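Local atomic coordinates of probable ss-1,3-N-acetylglucosaminyltransferase (Staphylococcus aureus subsp. aureus N315, PDB entry 6H21), a protein that is a probable glycosyltransferase of family 2, pairing a GT-A-type domain with a helical linker domain, modelled here with uridine-diphosphate-N-acetylglucosamine and manganese. Residues I55-H60 with R94-K99; K189-T192 with A197-Q200; L278-Q283 with Q321-K326; L327-I330 with L336-M339. All coordinates share one frame; numbering follows the deposited sequence.

Contact 1 (I55-H60 with R94-K99). With UD1 (uridine-diphosphate-N-acetylglucosamine), chain X.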
loop_
_atom_site.group_PDB
_atom_site.type_symbol
_atom_site.label_atom_id
_atom_site.label_comp_id
_atom_site.label_asym_id
_atom_site.label_seq_id
_atom_site.Cartn_x
_atom_site.Cartn_y
_atom_site.Cartn_z
ATOM N N ILE C 55 22.677 49.188 -1.536
ATOM C CA ILE C 55 23.818 48.599 -2.227
ATOM C C ILE C 55 23.263 47.784 -3.393
ATOM O O ILE C 55 22.600 46.790 -3.168
ATOM C CB ILE C 55 24.679 47.722 -1.289
ATOM C CG1 ILE C 55 25.109 48.470 -0.023
ATOM C CG2 ILE C 55 25.875 47.151 -2.038
ATOM C CD1 ILE C 55 25.758 47.594 1.035
ATOM N N ILE C 56 23.543 48.220 -4.621
ATOM C CA ILE C 56 23.146 47.478 -5.820
ATOM C C ILE C 56 24.356 46.685 -6.335
ATOM O O ILE C 56 25.414 47.247 -6.632
ATOM C CB ILE C 56 22.582 48.409 -6.910
ATOM C CG1 ILE C 56 21.542 49.384 -6.346
ATOM C CG2 ILE C 56 22.030 47.585 -8.065
ATOM C CD1 ILE C 56 21.053 50.420 -7.338
ATOM N N ILE C 57 24.181 45.367 -6.462
ATOM C CA ILE C 57 25.200 44.520 -7.040
ATOM C C ILE C 57 24.674 43.950 -8.354
ATOM O O ILE C 57 23.812 43.106 -8.332
ATOM C CB ILE C 57 25.595 43.388 -6.083
ATOM C CG1 ILE C 57 25.810 43.891 -4.657
ATOM C CG2 ILE C 57 26.810 42.656 -6.643
ATOM C CD1 ILE C 57 27.018 44.775 -4.508
ATOM N N ASP C 58 25.227 44.395 -9.482
ATOM C CA ASP C 58 24.755 43.925 -10.779
ATOM C C ASP C 58 25.539 42.681 -11.219
ATOM O O ASP C 58 26.768 42.709 -11.336
ATOM C CB ASP C 58 24.833 45.006 -11.847
ATOM C CG ASP C 58 24.273 44.508 -13.163
ATOM O OD1 ASP C 58 23.035 44.345 -13.250
ATOM O OD2 ASP C 58 25.084 44.213 -14.051
ATOM N N ASP C 59 24.802 41.600 -11.499
ATOM C CA ASP C 59 25.405 40.285 -11.786
ATOM C C ASP C 59 25.761 40.206 -13.280
ATOM O O ASP C 59 25.333 39.294 -13.985
ATOM C CB ASP C 59 24.492 39.147 -11.323
ATOM C CG ASP C 59 25.188 37.808 -11.106
ATOM O OD1 ASP C 59 26.440 37.764 -11.160
ATOM O OD2 ASP C 59 24.475 36.819 -10.874
ATOM N N HIS C 60 26.583 41.165 -13.719
ATOM C CA HIS C 60 27.056 41.331 -15.099
ATOM C C HIS C 60 25.892 41.202 -16.096
ATOM O O HIS C 60 25.858 40.277 -16.914
ATOM C CB HIS C 60 28.218 40.365 -15.405
ATOM C CG HIS C 60 29.110 40.883 -16.489
ATOM N ND1 HIS C 60 29.137 40.339 -17.751
ATOM C CD2 HIS C 60 29.977 41.916 -16.508
ATOM C CE1 HIS C 60 29.999 41.000 -18.500
ATOM N NE2 HIS C 60 30.517 41.990 -17.764
ATOM N N ARG C 94 24.640 38.746 -3.543
ATOM C CA ARG C 94 24.228 38.992 -2.166
ATOM C C ARG C 94 25.436 38.887 -1.226
ATOM O O ARG C 94 25.570 39.712 -0.303
ATOM C CB ARG C 94 23.095 38.050 -1.742
ATOM C CG ARG C 94 21.723 38.431 -2.280
ATOM C CD ARG C 94 20.707 37.368 -1.916
ATOM N NE ARG C 94 19.351 37.566 -2.412
ATOM C CZ ARG C 94 18.434 36.599 -2.452
ATOM N NH1 ARG C 94 18.783 35.373 -2.100
ATOM N NH2 ARG C 94 17.188 36.853 -2.840
ATOM N N ASN C 95 26.317 37.900 -1.464
ATOM C CA ASN C 95 27.557 37.764 -0.681
ATOM C C ASN C 95 28.406 39.030 -0.845
ATOM O O ASN C 95 28.960 39.534 0.136
ATOM C CB ASN C 95 28.391 36.539 -1.071
ATOM C CG ASN C 95 27.837 35.223 -0.569
ATOM O OD1 ASN C 95 27.003 35.188 0.334
ATOM N ND2 ASN C 95 28.304 34.129 -1.152
ATOM N N THR C 96 28.529 39.524 -2.084
ATOM C CA THR C 96 29.312 40.736 -2.370
ATOM C C THR C 96 28.790 41.934 -1.555
ATOM O O THR C 96 29.579 42.703 -1.012
ATOM C CB THR C 96 29.292 41.093 -3.861
ATOM O OG1 THR C 96 29.608 39.936 -4.633
ATOM C CG2 THR C 96 30.253 42.211 -4.188
ATOM N N GLY C 97 27.460 42.077 -1.502
ATOM C CA GLY C 97 26.748 43.084 -0.715
ATOM C C GLY C 97 27.027 42.993 0.779
ATOM O O GLY C 97 27.238 44.013 1.423
ATOM N N LEU C 98 27.015 41.781 1.342
ATOM C CA LEU C 98 27.302 41.579 2.786
ATOM C C LEU C 98 28.682 42.148 3.162
ATOM O O LEU C 98 28.818 42.848 4.184
ATOM C CB LEU C 98 27.202 40.085 3.113
ATOM C CG LEU C 98 25.775 39.541 3.121
ATOM C CD1 LEU C 98 25.751 38.018 3.205
ATOM C CD2 LEU C 98 24.977 40.165 4.263
ATOM N N LYS C 99 29.693 41.868 2.332
ATOM C CA LYS C 99 31.080 42.310 2.575
ATOM C C LYS C 99 31.174 43.844 2.506
ATOM O O LYS C 99 31.998 44.453 3.188
ATOM C CB LYS C 99 32.020 41.624 1.578
HETATM C "C1'" UD1 X . 12.576 33.458 -6.145
HETATM C "C2'" UD1 X . 11.991 33.331 -4.736
HETATM C "C3'" UD1 X . 12.546 34.438 -3.841
HETATM C "C4'" UD1 X . 14.072 34.405 -3.875
HETATM C "C5'" UD1 X . 14.615 34.378 -5.306
HETATM C "C6'" UD1 X . 16.138 34.217 -5.344
HETATM C "C7'" UD1 X . 9.728 32.359 -4.577
HETATM C "C8'" UD1 X . 8.253 32.652 -4.641
HETATM N "N2'" UD1 X . 10.536 33.403 -4.779
HETATM O "O1'" UD1 X . 12.188 34.737 -6.658
HETATM O "O3'" UD1 X . 12.065 34.271 -2.498
HETATM O "O4'" UD1 X . 14.568 35.566 -3.205
HETATM O "O5'" UD1 X . 13.998 33.334 -6.088
HETATM O "O6'" UD1 X . 16.582 33.093 -4.589
HETATM O "O7'" UD1 X . 10.154 31.241 -4.345
HETATM N N1 UD1 X . 19.570 37.559 -10.017
HETATM C C2 UD1 X . 20.976 37.599 -10.000
HETATM N N3 UD1 X . 21.697 36.953 -10.910
HETATM C C4 UD1 X . 21.109 36.253 -11.872
HETATM C C5 UD1 X . 19.716 36.185 -11.928
HETATM C C6 UD1 X . 18.942 36.847 -10.972
HETATM O O2 UD1 X . 21.584 38.232 -9.127
HETATM O O4 UD1 X . 21.843 35.680 -12.708
HETATM C C1B UD1 X . 18.863 38.288 -8.963
HETATM C C2B UD1 X . 17.671 39.091 -9.452
HETATM O "O2'" UD1 X . 18.088 40.317 -10.043
HETATM C C3B UD1 X . 16.881 39.266 -8.165
HETATM C C4B UD1 X . 17.198 38.001 -7.370
HETATM O O4B UD1 X . 18.348 37.393 -7.979
HETATM O O3B UD1 X . 17.335 40.419 -7.444
HETATM C C5B UD1 X . 16.061 36.995 -7.389
HETATM O O5B UD1 X . 15.584 36.875 -8.722
HETATM P PA UD1 X . 14.024 36.913 -9.073
HETATM O O1A UD1 X . 13.946 36.784 -10.560
HETATM O O2A UD1 X . 13.286 38.026 -8.332
HETATM O O3A UD1 X . 13.589 35.526 -8.443
HETATM P PB UD1 X . 12.074 35.089 -8.206
HETATM O O1B UD1 X . 11.833 33.842 -9.000
HETATM O O2B UD1 X . 11.097 36.247 -8.356
#

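Contact 2 (K189-T192 with A197-Q200). With UD1 (uridine-diphosphate-N-acetylglucosamine), chain X.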
loop_
_atom_site.group_PDB
_atom_site.type_symbol
_atom_site.label_atom_id
_atom_site.label_comp_id
_atom_site.label_asym_id
_atom_site.label_seq_id
_atom_site.Cartn_x
_atom_site.Cartn_y
_atom_site.Cartn_z
ATOM N N LYS C 189 27.388 32.832 4.748
ATOM C CA LYS C 189 27.391 33.216 3.363
ATOM C C LYS C 189 26.349 32.373 2.641
ATOM O O LYS C 189 26.014 31.273 3.093
ATOM C CB LYS C 189 28.763 32.989 2.722
ATOM C CG LYS C 189 29.938 33.643 3.441
ATOM N N PHE C 190 25.874 32.900 1.511
ATOM C CA PHE C 190 25.055 32.154 0.575
ATOM C C PHE C 190 25.925 31.123 -0.139
ATOM O O PHE C 190 26.964 31.468 -0.673
ATOM C CB PHE C 190 24.410 33.097 -0.444
ATOM C CG PHE C 190 23.283 33.920 0.127
ATOM C CD1 PHE C 190 21.986 33.430 0.135
ATOM C CD2 PHE C 190 23.520 35.171 0.672
ATOM C CE1 PHE C 190 20.957 34.178 0.681
ATOM C CE2 PHE C 190 22.487 35.924 1.205
ATOM C CZ PHE C 190 21.211 35.425 1.214
ATOM N N LYS C 191 25.459 29.874 -0.167
ATOM C CA LYS C 191 26.149 28.809 -0.863
ATOM C C LYS C 191 25.836 28.925 -2.358
ATOM O O LYS C 191 24.771 29.415 -2.747
ATOM C CB LYS C 191 25.745 27.445 -0.295
ATOM C CG LYS C 191 26.074 27.236 1.180
ATOM C CD LYS C 191 27.506 27.604 1.566
ATOM C CE LYS C 191 27.729 27.686 3.064
ATOM N NZ LYS C 191 27.289 26.451 3.756
ATOM N N THR C 192 26.775 28.440 -3.176
ATOM C CA THR C 192 26.832 28.743 -4.603
ATOM C C THR C 192 26.740 27.491 -5.487
ATOM O O THR C 192 26.915 27.616 -6.701
ATOM C CB THR C 192 28.147 29.458 -4.920
ATOM O OG1 THR C 192 29.210 28.666 -4.386
ATOM C CG2 THR C 192 28.195 30.855 -4.344
ATOM N N ALA C 197 16.954 26.215 -3.024
ATOM C CA ALA C 197 16.980 26.062 -1.548
ATOM C C ALA C 197 18.166 26.781 -0.864
ATOM O O ALA C 197 18.276 26.718 0.371
ATOM C CB ALA C 197 16.947 24.598 -1.181
ATOM N N GLU C 198 19.010 27.507 -1.610
ATOM C CA GLU C 198 20.160 28.235 -0.997
ATOM C C GLU C 198 19.669 29.294 -0.004
ATOM O O GLU C 198 20.317 29.562 1.007
ATOM C CB GLU C 198 21.023 28.956 -2.030
ATOM C CG GLU C 198 21.533 28.067 -3.137
ATOM C CD GLU C 198 22.660 27.135 -2.733
ATOM O OE1 GLU C 198 22.662 26.677 -1.569
ATOM O OE2 GLU C 198 23.557 26.888 -3.579
ATOM N N ASP C 199 18.546 29.926 -0.343
ATOM C CA ASP C 199 17.951 30.973 0.469
ATOM C C ASP C 199 17.411 30.363 1.774
ATOM O O ASP C 199 17.614 30.912 2.854
ATOM C CB ASP C 199 16.890 31.743 -0.329
ATOM C CG ASP C 199 17.471 32.593 -1.454
ATOM O OD1 ASP C 199 18.668 32.432 -1.754
ATOM O OD2 ASP C 199 16.724 33.434 -2.013
ATOM N N GLN C 200 16.757 29.203 1.673
ATOM C CA GLN C 200 16.321 28.455 2.872
ATOM C C GLN C 200 17.515 28.162 3.794
ATOM O O GLN C 200 17.423 28.313 5.005
ATOM C CB GLN C 200 15.706 27.110 2.484
ATOM C CG GLN C 200 14.349 27.187 1.820
ATOM C CD GLN C 200 13.775 25.797 1.629
ATOM O OE1 GLN C 200 13.514 25.070 2.589
ATOM N NE2 GLN C 200 13.590 25.404 0.374
HETATM C "C1'" UD1 X . 12.576 33.458 -6.145
HETATM C "C2'" UD1 X . 11.991 33.331 -4.736
HETATM C "C3'" UD1 X . 12.546 34.438 -3.841
HETATM C "C4'" UD1 X . 14.072 34.405 -3.875
HETATM C "C5'" UD1 X . 14.615 34.378 -5.306
HETATM C "C6'" UD1 X . 16.138 34.217 -5.344
HETATM C "C7'" UD1 X . 9.728 32.359 -4.577
HETATM C "C8'" UD1 X . 8.253 32.652 -4.641
HETATM N "N2'" UD1 X . 10.536 33.403 -4.779
HETATM O "O1'" UD1 X . 12.188 34.737 -6.658
HETATM O "O3'" UD1 X . 12.065 34.271 -2.498
HETATM O "O4'" UD1 X . 14.568 35.566 -3.205
HETATM O "O5'" UD1 X . 13.998 33.334 -6.088
HETATM O "O6'" UD1 X . 16.582 33.093 -4.589
HETATM O "O7'" UD1 X . 10.154 31.241 -4.345
HETATM N N1 UD1 X . 19.570 37.559 -10.017
HETATM C C2 UD1 X . 20.976 37.599 -10.000
HETATM N N3 UD1 X . 21.697 36.953 -10.910
HETATM C C4 UD1 X . 21.109 36.253 -11.872
HETATM C C5 UD1 X . 19.716 36.185 -11.928
HETATM C C6 UD1 X . 18.942 36.847 -10.972
HETATM O O2 UD1 X . 21.584 38.232 -9.127
HETATM O O4 UD1 X . 21.843 35.680 -12.708
HETATM C C1B UD1 X . 18.863 38.288 -8.963
HETATM C C2B UD1 X . 17.671 39.091 -9.452
HETATM O "O2'" UD1 X . 18.088 40.317 -10.043
HETATM C C3B UD1 X . 16.881 39.266 -8.165
HETATM C C4B UD1 X . 17.198 38.001 -7.370
HETATM O O4B UD1 X . 18.348 37.393 -7.979
HETATM O O3B UD1 X . 17.335 40.419 -7.444
HETATM C C5B UD1 X . 16.061 36.995 -7.389
HETATM O O5B UD1 X . 15.584 36.875 -8.722
HETATM P PA UD1 X . 14.024 36.913 -9.073
HETATM O O1A UD1 X . 13.946 36.784 -10.560
HETATM O O2A UD1 X . 13.286 38.026 -8.332
HETATM O O3A UD1 X . 13.589 35.526 -8.443
HETATM P PB UD1 X . 12.074 35.089 -8.206
HETATM O O1B UD1 X . 11.833 33.842 -9.000
HETATM O O2B UD1 X . 11.097 36.247 -8.356
HETATM O O HOH W 1 22.972 29.366 1.232
#

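Contact 3 (L278-Q283 with Q321-K326)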
loop_
_atom_site.group_PDB
_atom_site.type_symbol
_atom_site.label_atom_id
_atom_site.label_comp_id
_atom_site.label_asym_id
_atom_site.label_seq_id
_atom_site.Cartn_x
_atom_site.Cartn_y
_atom_site.Cartn_z
ATOM N N LEU C 278 9.203 19.988 4.278
ATOM C CA LEU C 278 9.768 19.485 3.027
ATOM C C LEU C 278 8.748 18.608 2.274
ATOM O O LEU C 278 8.558 18.712 1.050
ATOM C CB LEU C 278 11.043 18.708 3.359
ATOM C CG LEU C 278 11.787 18.108 2.177
ATOM C CD1 LEU C 278 12.289 19.197 1.259
ATOM C CD2 LEU C 278 12.943 17.245 2.643
ATOM N N LEU C 279 8.095 17.717 3.008
ATOM C CA LEU C 279 7.069 16.841 2.438
ATOM C C LEU C 279 5.853 17.646 1.961
ATOM O O LEU C 279 5.223 17.245 0.993
ATOM C CB LEU C 279 6.673 15.801 3.489
ATOM C CG LEU C 279 7.735 14.733 3.743
ATOM C CD1 LEU C 279 7.334 13.832 4.893
ATOM C CD2 LEU C 279 7.988 13.910 2.484
ATOM N N ARG C 280 5.568 18.787 2.601
ATOM C CA ARG C 280 4.396 19.631 2.279
ATOM C C ARG C 280 4.651 20.567 1.088
ATOM O O ARG C 280 3.723 20.829 0.314
ATOM C CB ARG C 280 3.975 20.464 3.488
ATOM C CG ARG C 280 3.013 19.742 4.416
ATOM C CD ARG C 280 2.498 20.618 5.542
ATOM N NE ARG C 280 1.710 19.786 6.436
ATOM C CZ ARG C 280 1.574 19.975 7.746
ATOM N NH1 ARG C 280 2.291 20.906 8.364
ATOM N NH2 ARG C 280 0.712 19.232 8.421
ATOM N N HIS C 281 5.885 21.067 0.935
ATOM C CA HIS C 281 6.154 22.140 -0.043
ATOM C C HIS C 281 7.451 21.917 -0.825
ATOM O O HIS C 281 7.829 22.789 -1.587
ATOM C CB HIS C 281 6.182 23.500 0.666
ATOM C CG HIS C 281 4.862 23.887 1.238
ATOM N ND1 HIS C 281 3.732 24.045 0.450
ATOM C CD2 HIS C 281 4.463 24.105 2.506
ATOM C CE1 HIS C 281 2.699 24.347 1.210
ATOM N NE2 HIS C 281 3.125 24.405 2.473
ATOM N N GLY C 282 8.133 20.781 -0.631
ATOM C CA GLY C 282 9.382 20.506 -1.321
ATOM C C GLY C 282 9.253 20.497 -2.842
ATOM O O GLY C 282 8.160 20.338 -3.419
ATOM N N GLN C 283 10.400 20.659 -3.508
ATOM C CA GLN C 283 10.503 20.471 -4.973
ATOM C C GLN C 283 10.024 19.062 -5.366
ATOM O O GLN C 283 10.424 18.091 -4.752
ATOM C CB GLN C 283 11.955 20.598 -5.436
ATOM C CG GLN C 283 12.300 21.868 -6.198
ATOM C CD GLN C 283 13.345 21.555 -7.253
ATOM O OE1 GLN C 283 13.035 21.278 -8.418
ATOM N NE2 GLN C 283 14.600 21.537 -6.837
ATOM N N GLN C 321 1.685 13.032 11.342
ATOM C CA GLN C 321 1.617 11.570 11.260
ATOM C C GLN C 321 0.985 11.104 9.939
ATOM O O GLN C 321 1.280 10.013 9.523
ATOM C CB GLN C 321 0.945 10.938 12.487
ATOM C CG GLN C 321 1.925 10.628 13.625
ATOM C CD GLN C 321 3.274 10.060 13.214
ATOM O OE1 GLN C 321 3.410 8.868 12.933
ATOM N NE2 GLN C 321 4.304 10.901 13.179
ATOM N N ILE C 322 0.178 11.921 9.263
ATOM C CA ILE C 322 -0.301 11.528 7.936
ATOM C C ILE C 322 0.885 11.177 7.018
ATOM O O ILE C 322 0.692 10.472 6.045
ATOM C CB ILE C 322 -1.188 12.592 7.262
ATOM C CG1 ILE C 322 -0.500 13.953 7.180
ATOM C CG2 ILE C 322 -2.543 12.683 7.929
ATOM C CD1 ILE C 322 -1.194 14.929 6.254
ATOM N N PHE C 323 2.088 11.705 7.279
ATOM C CA PHE C 323 3.207 11.491 6.368
ATOM C C PHE C 323 4.043 10.266 6.757
ATOM O O PHE C 323 5.125 10.059 6.150
ATOM C CB PHE C 323 4.098 12.736 6.288
ATOM C CG PHE C 323 3.465 13.910 5.586
ATOM C CD1 PHE C 323 3.091 13.820 4.257
ATOM C CD2 PHE C 323 3.270 15.110 6.245
ATOM C CE1 PHE C 323 2.483 14.887 3.616
ATOM C CE2 PHE C 323 2.671 16.178 5.599
ATOM C CZ PHE C 323 2.261 16.055 4.292
ATOM N N ASN C 324 3.600 9.493 7.760
ATOM C CA ASN C 324 4.437 8.412 8.335
ATOM C C ASN C 324 4.893 7.440 7.234
ATOM O O ASN C 324 6.038 7.068 7.202
ATOM C CB ASN C 324 3.760 7.649 9.491
ATOM C CG ASN C 324 2.635 6.673 9.133
ATOM O OD1 ASN C 324 1.737 6.964 8.337
ATOM N ND2 ASN C 324 2.608 5.517 9.788
ATOM N N LEU C 325 3.963 6.992 6.391
ATOM C CA LEU C 325 4.222 5.995 5.332
ATOM C C LEU C 325 5.126 6.583 4.249
ATOM O O LEU C 325 6.097 5.938 3.830
ATOM C CB LEU C 325 2.886 5.551 4.722
ATOM C CG LEU C 325 2.992 4.613 3.518
ATOM C CD1 LEU C 325 3.763 3.355 3.865
ATOM C CD2 LEU C 325 1.611 4.263 2.993
ATOM N N LYS C 326 4.823 7.804 3.810
ATOM C CA LYS C 326 5.606 8.450 2.722
ATOM C C LYS C 326 7.072 8.582 3.155
ATOM O O LYS C 326 7.982 8.197 2.425
ATOM C CB LYS C 326 4.983 9.781 2.293
ATOM C CG LYS C 326 5.680 10.440 1.111
ATOM C CD LYS C 326 4.905 11.565 0.499
ATOM C CE LYS C 326 5.584 12.103 -0.748
ATOM N NZ LYS C 326 4.702 13.008 -1.515
HETATM O O HOH W 2 4.299 14.824 0.297
#

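Contact 4 (L327-I330 with L336-M339)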
loop_
_atom_site.group_PDB
_atom_site.type_symbol
_atom_site.label_atom_id
_atom_site.label_comp_id
_atom_site.label_asym_id
_atom_site.label_seq_id
_atom_site.Cartn_x
_atom_site.Cartn_y
_atom_site.Cartn_z
ATOM N N LEU C 327 7.281 9.020 4.396
ATOM C CA LEU C 327 8.595 9.221 4.931
ATOM C C LEU C 327 9.331 7.883 5.037
ATOM O O LEU C 327 10.486 7.805 4.673
ATOM C CB LEU C 327 8.512 9.928 6.293
ATOM C CG LEU C 327 9.848 10.118 7.009
ATOM C CD1 LEU C 327 10.801 10.916 6.140
ATOM C CD2 LEU C 327 9.648 10.828 8.340
ATOM N N GLU C 328 8.668 6.838 5.536
ATOM C CA GLU C 328 9.320 5.534 5.621
ATOM C C GLU C 328 9.659 5.016 4.211
ATOM O O GLU C 328 10.677 4.418 4.022
ATOM C CB GLU C 328 8.477 4.534 6.422
ATOM C CG GLU C 328 9.272 3.284 6.796
ATOM C CD GLU C 328 10.578 3.557 7.526
ATOM O OE1 GLU C 328 10.532 4.307 8.519
ATOM O OE2 GLU C 328 11.643 3.058 7.098
ATOM N N ALA C 329 8.773 5.230 3.243
ATOM C CA ALA C 329 8.995 4.763 1.898
ATOM C C ALA C 329 10.235 5.450 1.299
ATOM O O ALA C 329 11.016 4.801 0.624
ATOM C CB ALA C 329 7.769 4.984 1.060
ATOM N N ILE C 330 10.390 6.751 1.559
ATOM C CA ILE C 330 11.599 7.495 1.122
ATOM C C ILE C 330 12.838 6.909 1.801
ATOM O O ILE C 330 13.858 6.641 1.127
ATOM C CB ILE C 330 11.432 9.004 1.346
ATOM C CG1 ILE C 330 10.325 9.540 0.439
ATOM C CG2 ILE C 330 12.763 9.743 1.129
ATOM C CD1 ILE C 330 9.755 10.856 0.860
ATOM N N LEU C 336 7.687 2.158 -5.399
ATOM C CA LEU C 336 6.283 1.615 -5.372
ATOM C C LEU C 336 5.557 2.105 -4.113
ATOM O O LEU C 336 4.382 2.481 -4.156
ATOM C CB LEU C 336 6.305 0.082 -5.425
ATOM C CG LEU C 336 6.577 -0.556 -6.791
ATOM C CD1 LEU C 336 6.614 -2.072 -6.698
ATOM C CD2 LEU C 336 5.535 -0.151 -7.803
ATOM N N ALA C 337 6.274 2.066 -2.996
ATOM C CA ALA C 337 5.746 2.487 -1.701
ATOM C C ALA C 337 5.489 3.998 -1.690
ATOM O O ALA C 337 4.501 4.423 -1.137
ATOM C CB ALA C 337 6.671 2.067 -0.596
ATOM N N VAL C 338 6.330 4.809 -2.348
ATOM C CA VAL C 338 6.054 6.262 -2.405
ATOM C C VAL C 338 4.793 6.518 -3.245
ATOM O O VAL C 338 3.911 7.297 -2.848
ATOM C CB VAL C 338 7.266 7.083 -2.891
ATOM C CG1 VAL C 338 6.948 8.571 -2.919
ATOM C CG2 VAL C 338 8.499 6.812 -2.039
ATOM N N MET C 339 4.710 5.857 -4.405
ATOM C CA MET C 339 3.552 5.920 -5.264
ATOM C C MET C 339 2.285 5.585 -4.452
ATOM O O MET C 339 1.301 6.311 -4.518
ATOM C CB MET C 339 3.684 4.943 -6.433
ATOM C CG MET C 339 4.700 5.367 -7.469
ATOM S SD MET C 339 4.906 4.112 -8.730
ATOM C CE MET C 339 3.438 4.344 -9.726
#

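Contact 1 (I55-H60 with R94-K99)
In the alpha/beta layering of the GT-A fold, I55 and I57 of strand 52-58 pack against T96 and G97 of helix 91-100. The axes of the two short segments approach to 8.3 Å and their directions differ by 144°, so strand and helix run roughly antiparallel. G97 presents bare backbone to the strand: I57 CG1 lies 4.0 Å from G97 N, and I55 CD1 is 3.9 Å from G97 O. The other branch of I57, CG2, meets T96 CB at 4.0 Å. T96 OG1 is hydrogen-bonded back to V92 O, leaving the carbon part of the side chain for I57. Each segment also supplies a residue of the ligand pocket, R94 from the helix and D59 from the loop after the strand. The side chain of R94 is extended from CG to NE and places NH2 2.9 Å from UD1 O4', which sits at the edge of the guanidinium, near its plane; the hydrogen bond is bent (147°). D110 and D199 form salt bridges with the same group. D59 OD2 takes a hydrogen bond from S87 OG and accepts one from UD1 N3 at 2.8 Å, nearly straight at 172°.

Contact 2 (K189-T192 with A197-Q200)
E198 and K191 meet where the loop containing 189-192 passes the first turn of helix 198-207, and with F190 they bury most of the surface here. The E198 side chain bends at chi2 (-75°), which folds its carboxylate over the K191 backbone. OE2 comes within 2.9 Å of K191 O, but both atoms are acceptors and the pair is no hydrogen bond. Each has a donor of its own: S194 N for E198 OE2, and S91 OG for K191 O. The second carboxylate oxygen, OE1, rests 3.4 Å from K191 CB and is buried with no polar partner in the model. What does join the two backbones is a water, which accepts from K191 N at 2.9 Å and donates to E198 O at 2.7 Å. The aliphatic chain of K191 then leads away from the contact, toward a weak, long ion pair with E205.

F190 turns its ring toward the helix. Its CE1 lies 3.8 Å from D199 OD1, with ring and carboxylate planes 69° apart in an oblique approach. F202 stacks on the same ring and F108 meets it edge-to-face, so the phenyl group is packed from several directions beside D199. The other oxygen, D199 OD2, accepts a hydrogen bond from UD1 O6' at 2.6 Å. A197 occupies the N-cap position, and the helix start brings D199 to the N-acetylglucosamine end of the ligand pocket in this GT-A-type domain, with the loop packed behind it.

Contact 3 (L278-Q283 with Q321-K326)
F323 makes the main approach of 321-326 to helix 264-281, meeting L279 and R280. I322 CG1, from the residue before, backs one face of the F323 ring, offset toward the rim. The opposite face receives L279 CB, 4.1 Å from the ring centroid and only 8° off the normal, a CH-pi contact. The L279 and F323 side chains lie alongside one another, pointing opposite ways, which brings L279 CD1 to 3.7 Å from F323 CB. At the far end of the ring R280 runs roughly perpendicular to the phenyl group: its CG is 3.8 Å from F323 CZ, and NE lies at the ring edge, in plane. The guanidinium is turned 68° from the ring, and its NH1 is hydrogen-bonded to Y170 OH. F323 also holds the N-cap position of helix 324-332, so the packing falls at the start of that helix in the helical linker domain. N324 is hydrogen-bonded to N289 and K343 of the second subunit. K326, fully extended (chi1 -176°), runs alongside L279, with CD 4.4 Å from L279 CD2. Its NZ forms a salt bridge with D342, is hydrogen-bonded to K285 O, and gives a further bond of 2.6 Å to a water that donates to L279 O at 2.7 Å.

Contact 4 (L327-I330 with L336-M339)
The backbone N of A337, whose methyl group faces A329 across the contact, is hydrogen-bonded to OD1 of D334, the residue just before helix 335-344. That bond secures the first turn of the helix at the place where it leans on helix 324-332. The two helices follow each other after a tight turn and form a helical hairpin, and between segments 327-330 and 336-339 their side chains meet through apolar atoms alone. CA of A329 and CA of A337 are 5.4 Å apart, a separation that the small side chains permit: the methyl groups meet tip to tip, A329 CB lying 3.5 Å from A337 CB, which is tight packing. V338 comes in beside them. Its CG1 is anti to the backbone N (chi1 -179°) and CG2 anti to the carbonyl carbon, an arrangement that brings CG2 to 3.7 Å from A329 CB. The same methyl group also reaches I330 CG1 at 4.1 Å, the two branched side chains passing at a slant.

This hairpin lies at a subunit interface. L336 of the second subunit packs on both A329 and A337, so the alanine pair is covered by a neighbouring chain as well. The A337 side chain is about 6 Å from a bound manganese ion, too far to be a ligand. With no hydrogen bond or salt bridge crossing between the two segments, their fit here rests on van der Waals contact and on complementary shape, a close apposition made possible by two facing methyl groups.

How the contacts relate
The four contacts follow one another along the chain, each closing before the next opens. Contacts 1 and 2 have centres 14 Å apart and touch through the R94–D199 salt bridge and a probable hydrogen bond from F190 N to N95 OD1; both reach UD1, so together they build part of one pocket. Contacts 3 and 4 share helix 324-332, with centres 10 Å apart, and join where L279 CD2 packs on I330 CD1. Both belong to the helical linker domain and touch the second subunit. Centres of contacts 1 and 4 are 42 Å apart, on opposite sides of the chain's centre: the contacts at the ligand lie far from the one at the subunit interface.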